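Local coordinates for glutamate receptor kainate-like protein (Pleurobrachia bachei, PDB 4ZDM) that probably forms a subunit of a glycine-activated ion channel, binding glycine in the cleft of its extracellular ligand-binding domain, at residues I31-P34 with S35-T38; S245-Y248 with A249-E252. One frame throughout, in Å; residues are numbered along the deposited sequence.

Interaction 1: I31-P34 with S35-T38; sequences IRDP and SCYT. With SO4 (sulfate ion), chain D; SO4 (sulfate ion), chain B.
From Asp33 to Tyr37 the backbone makes a short 3-10 turn, in which Cys36 N donates to Asp33 O (3.0 Å) and Tyr37 N to Pro34 O (3.1 Å). The Asp33 side chain closes a second ring of bonds at the start of this turn. Its CG is anti to its own backbone N (chi1 -173°), which carries the carboxylate forward along the chain. Asp33 OD1 then accepts Ser35 N at 3.0 Å, from above the carboxylate plane. Ser35 OG lies 2.9 Å from Asp33 OD1; any bond there is weak, and the geometry does not settle it.

The Tyr37 ring turns back over the turn toward Ile31. Its edge lies along a row of carbonyl oxygens, with Tyr37 CD1 3.3 Å from Asp33 O. Tyr37 OH donates to Ile31 O at 2.7 Å, in the carbonyl plane and on a lone pair. Ile31 CG1 also touches this hydroxyl. A phenylalanine in place of Tyr37 would probably leave Ile31 O without its hydroxyl donor and remove the contact with Ile31 CG1. Phe58 meets the tyrosine ring edge-to-face. A water joins Pro34 O to Tyr37 O.

Arg32 points the other way, its chain extended. Its NH1 bonds one oxygen of each of two sulfates, and NH2 reaches O4 of the chain D sulfate at 2.9 Å. The sulfates, probably from the crystallisation liquor, are also bonded by His9, Arg11 and Asn57 of both subunits and by Arg32 of the second subunit.

Cys36 is disulfide-bonded to Cys28. The arrangement is an Asx turn leading into a 3-10 turn, in the disulfide-linked loop between strand 8-13 and helix 40-52 of the ligand-binding domain.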
# COMPACT_ATOMS: atom_id res chain seq x y z
N ILE A 31 -0.02 -0.75 -15.16
CA ILE A 31 -1.48 -0.69 -15.03
C ILE A 31 -1.90 0.13 -13.80
O ILE A 31 -3.05 0.61 -13.72
CB ILE A 31 -2.07 -2.15 -14.95
CG1 ILE A 31 -3.57 -2.14 -15.11
CG2 ILE A 31 -1.68 -2.86 -13.67
CD1 ILE A 31 -4.17 -3.54 -15.17
N ARG A 32 -0.98 0.32 -12.86
CA ARG A 32 -1.24 1.14 -11.67
C ARG A 32 -1.05 2.62 -11.90
O ARG A 32 -1.40 3.43 -11.06
CB ARG A 32 -0.34 0.72 -10.51
CG ARG A 32 -0.56 -0.71 -10.05
CD ARG A 32 0.07 -0.90 -8.68
NE ARG A 32 -0.19 -2.20 -8.12
CZ ARG A 32 0.19 -2.59 -6.90
NH1 ARG A 32 0.88 -1.77 -6.12
NH2 ARG A 32 -0.15 -3.80 -6.50
N ASP A 33 -0.48 3.01 -13.04
CA ASP A 33 -0.14 4.41 -13.28
C ASP A 33 -1.34 5.24 -13.69
O ASP A 33 -1.92 4.98 -14.72
CB ASP A 33 0.92 4.48 -14.41
CG ASP A 33 1.47 5.86 -14.64
OD1 ASP A 33 1.00 6.86 -14.10
OD2 ASP A 33 2.45 5.92 -15.47
N PRO A 34 -1.76 6.23 -12.86
CA PRO A 34 -2.93 7.02 -13.21
C PRO A 34 -2.83 7.76 -14.55
O PRO A 34 -3.88 8.07 -15.12
CB PRO A 34 -3.02 8.01 -12.04
CG PRO A 34 -2.42 7.28 -10.89
CD PRO A 34 -1.23 6.61 -11.54
N SER A 35 -1.62 8.01 -15.03
CA SER A 35 -1.47 8.72 -16.28
C SER A 35 -1.95 7.90 -17.46
O SER A 35 -2.12 8.47 -18.53
CB SER A 35 -0.02 9.17 -16.47
OG SER A 35 0.80 8.05 -16.75
N CYS A 36 -2.19 6.61 -17.28
CA CYS A 36 -2.67 5.75 -18.33
C CYS A 36 -4.19 5.81 -18.48
O CYS A 36 -4.76 5.08 -19.30
CB CYS A 36 -2.29 4.29 -18.06
SG CYS A 36 -0.52 3.89 -18.11
N TYR A 37 -4.88 6.64 -17.68
CA TYR A 37 -6.34 6.65 -17.61
C TYR A 37 -6.95 8.01 -17.84
O TYR A 37 -6.31 9.03 -17.59
CB TYR A 37 -6.80 6.16 -16.23
CG TYR A 37 -6.40 4.74 -15.91
CD1 TYR A 37 -5.11 4.43 -15.41
CD2 TYR A 37 -7.27 3.69 -16.15
CE1 TYR A 37 -4.73 3.14 -15.13
CE2 TYR A 37 -6.89 2.40 -15.86
CZ TYR A 37 -5.64 2.13 -15.36
OH TYR A 37 -5.32 0.82 -15.14
N THR A 38 -8.21 7.99 -18.29
CA THR A 38 -9.08 9.16 -18.33
C THR A 38 -10.42 8.81 -17.68
O THR A 38 -10.58 7.68 -17.20
CB THR A 38 -9.35 9.68 -19.78
OG1 THR A 38 -10.04 8.62 -20.48
CG2 THR A 38 -8.05 10.08 -20.48
S SO4 D . 1.92 -4.24 -3.48
O1 SO4 D . 3.22 -4.25 -4.23
O2 SO4 D . 1.42 -2.84 -3.43
O3 SO4 D . 2.20 -4.71 -2.08
O4 SO4 D . 0.91 -5.11 -4.10
S SO4 B . 2.16 1.50 -5.17
O1 SO4 B . 1.84 0.86 -6.49
O2 SO4 B . 2.14 0.45 -4.13
O3 SO4 B . 1.09 2.51 -4.89
O4 SO4 B . 3.47 2.17 -5.19
O HOH W 1 -4.53 10.77 -16.16

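Interaction 2: S245-Y248 with A249-E252; sequences SELY and AKYE
Four backbone hydrogen bonds join Ser245-Tyr248 to Ala249-Glu252, each from an N-H to the carbonyl four residues earlier, as in a regular alpha helix. The bond from Glu252 N to Tyr248 O is 2.9 Å long.

The nonpolar packing centres on Leu247, which is buried against Val40 and Ile44 of helix 40-52. Leu247 also runs side by side with Lys250, and Leu247 CD2 is 4.1 Å from Lys250 NZ.

The polar contacts on this side involve Lys250 and Tyr251. The lysine chain is bent at its third torsion (chi3 75°), which brings NZ round toward Glu43 on helix 40-52, its salt-bridge partner. Tyr251 places its ring edge on Leu247 O, with Tyr251 CD2 3.3 Å away. Its hydroxyl hydrogen-bonds Glu43 and Gly39.

Tyr248 and Glu252 meet by van der Waals contact at the ring edge and are joined through a water. Their side chains cross at a slant, with the carboxylate plane 80° from the ring plane. Glu252 OE1 is 3.7 Å from Tyr248 CD1. The water lies 2.8 Å from Tyr248 OH and donates to Glu252 OE2 at 3.1 Å. Pro19 and Pro193 also touch the tyrosine.

Glu43 therefore takes bonds from two residues of this helix, and the positive end of Lys250 would tend to stabilise its charge. The Tyr248-Glu252 link, within the helix, rests on van der Waals contact and one water.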
# COMPACT_ATOMS: atom_id res chain seq x y z
N SER A 245 -20.87 17.80 -12.34
CA SER A 245 -21.79 17.83 -13.46
C SER A 245 -21.13 18.23 -14.75
O SER A 245 -21.40 17.65 -15.80
CB SER A 245 -22.93 18.79 -13.18
OG SER A 245 -23.73 18.23 -12.18
N GLU A 246 -20.23 19.21 -14.70
CA GLU A 246 -19.52 19.63 -15.91
C GLU A 246 -18.58 18.56 -16.45
O GLU A 246 -18.50 18.37 -17.66
CB GLU A 246 -18.72 20.91 -15.63
CG GLU A 246 -19.57 22.15 -15.38
CD GLU A 246 -18.74 23.31 -14.80
OE1 GLU A 246 -17.52 23.13 -14.52
OE2 GLU A 246 -19.32 24.41 -14.63
N LEU A 247 -17.90 17.83 -15.56
CA LEU A 247 -17.06 16.71 -16.02
C LEU A 247 -17.88 15.65 -16.68
O LEU A 247 -17.49 15.12 -17.71
CB LEU A 247 -16.27 16.11 -14.83
CG LEU A 247 -15.12 16.89 -14.29
CD1 LEU A 247 -14.63 16.33 -12.98
CD2 LEU A 247 -13.97 16.87 -15.33
N TYR A 248 -18.99 15.30 -16.06
CA TYR A 248 -19.84 14.26 -16.63
C TYR A 248 -20.31 14.67 -18.02
O TYR A 248 -20.23 13.90 -18.98
CB TYR A 248 -21.02 13.97 -15.72
CG TYR A 248 -21.73 12.69 -16.07
CD1 TYR A 248 -22.68 12.69 -17.08
CD2 TYR A 248 -21.45 11.51 -15.43
CE1 TYR A 248 -23.31 11.52 -17.44
CE2 TYR A 248 -22.10 10.35 -15.76
CZ TYR A 248 -23.01 10.36 -16.75
OH TYR A 248 -23.66 9.20 -17.11
N ALA A 249 -20.79 15.89 -18.12
CA ALA A 249 -21.23 16.38 -19.43
C ALA A 249 -20.12 16.41 -20.45
O ALA A 249 -20.34 16.09 -21.67
CB ALA A 249 -21.85 17.77 -19.27
N LYS A 250 -18.90 16.75 -20.05
CA LYS A 250 -17.79 16.74 -20.98
C LYS A 250 -17.57 15.35 -21.57
O LYS A 250 -17.36 15.19 -22.80
CB LYS A 250 -16.52 17.24 -20.30
CG LYS A 250 -15.32 17.22 -21.20
CD LYS A 250 -14.07 17.74 -20.53
CE LYS A 250 -13.54 16.73 -19.57
NZ LYS A 250 -12.25 17.23 -19.05
N TYR A 251 -17.57 14.32 -20.73
CA TYR A 251 -17.36 12.98 -21.24
C TYR A 251 -18.54 12.47 -22.04
O TYR A 251 -18.34 11.78 -23.06
CB TYR A 251 -17.03 12.02 -20.06
CG TYR A 251 -15.58 12.12 -19.65
CD1 TYR A 251 -14.61 11.38 -20.29
CD2 TYR A 251 -15.17 13.00 -18.67
CE1 TYR A 251 -13.30 11.50 -19.95
CE2 TYR A 251 -13.84 13.16 -18.34
CZ TYR A 251 -12.91 12.40 -18.97
OH TYR A 251 -11.59 12.50 -18.67
N GLU A 252 -19.76 12.83 -21.64
CA GLU A 252 -20.96 12.49 -22.40
C GLU A 252 -20.89 13.07 -23.81
O GLU A 252 -21.23 12.42 -24.79
CB GLU A 252 -22.17 13.03 -21.66
CG GLU A 252 -23.42 12.24 -21.66
CD GLU A 252 -24.46 12.91 -20.77
OE1 GLU A 252 -24.16 14.02 -20.24
OE2 GLU A 252 -25.56 12.37 -20.59
O HOH W 2 -25.68 9.68 -19.03

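Along the chain the two contacts come in series, and neither crosses or encloses the other. Interaction 1 falls in the loop after strand 8-13 and ends just before helix 40-52. Interaction 2 lies on helix 243-254, near the C terminus of the modelled chain. Each is local, so neither closes a long loop. Their centres are about 20 Å apart, yet they touch: Thr38 CB packs 3.8 Å from Tyr251 OH. The meeting point is the start of helix 40-52, so the disulfide-linked loop and the C-terminal helix converge on it. Strand 54-59 packs against interaction 1 through Arg32, Pro34 and Tyr37.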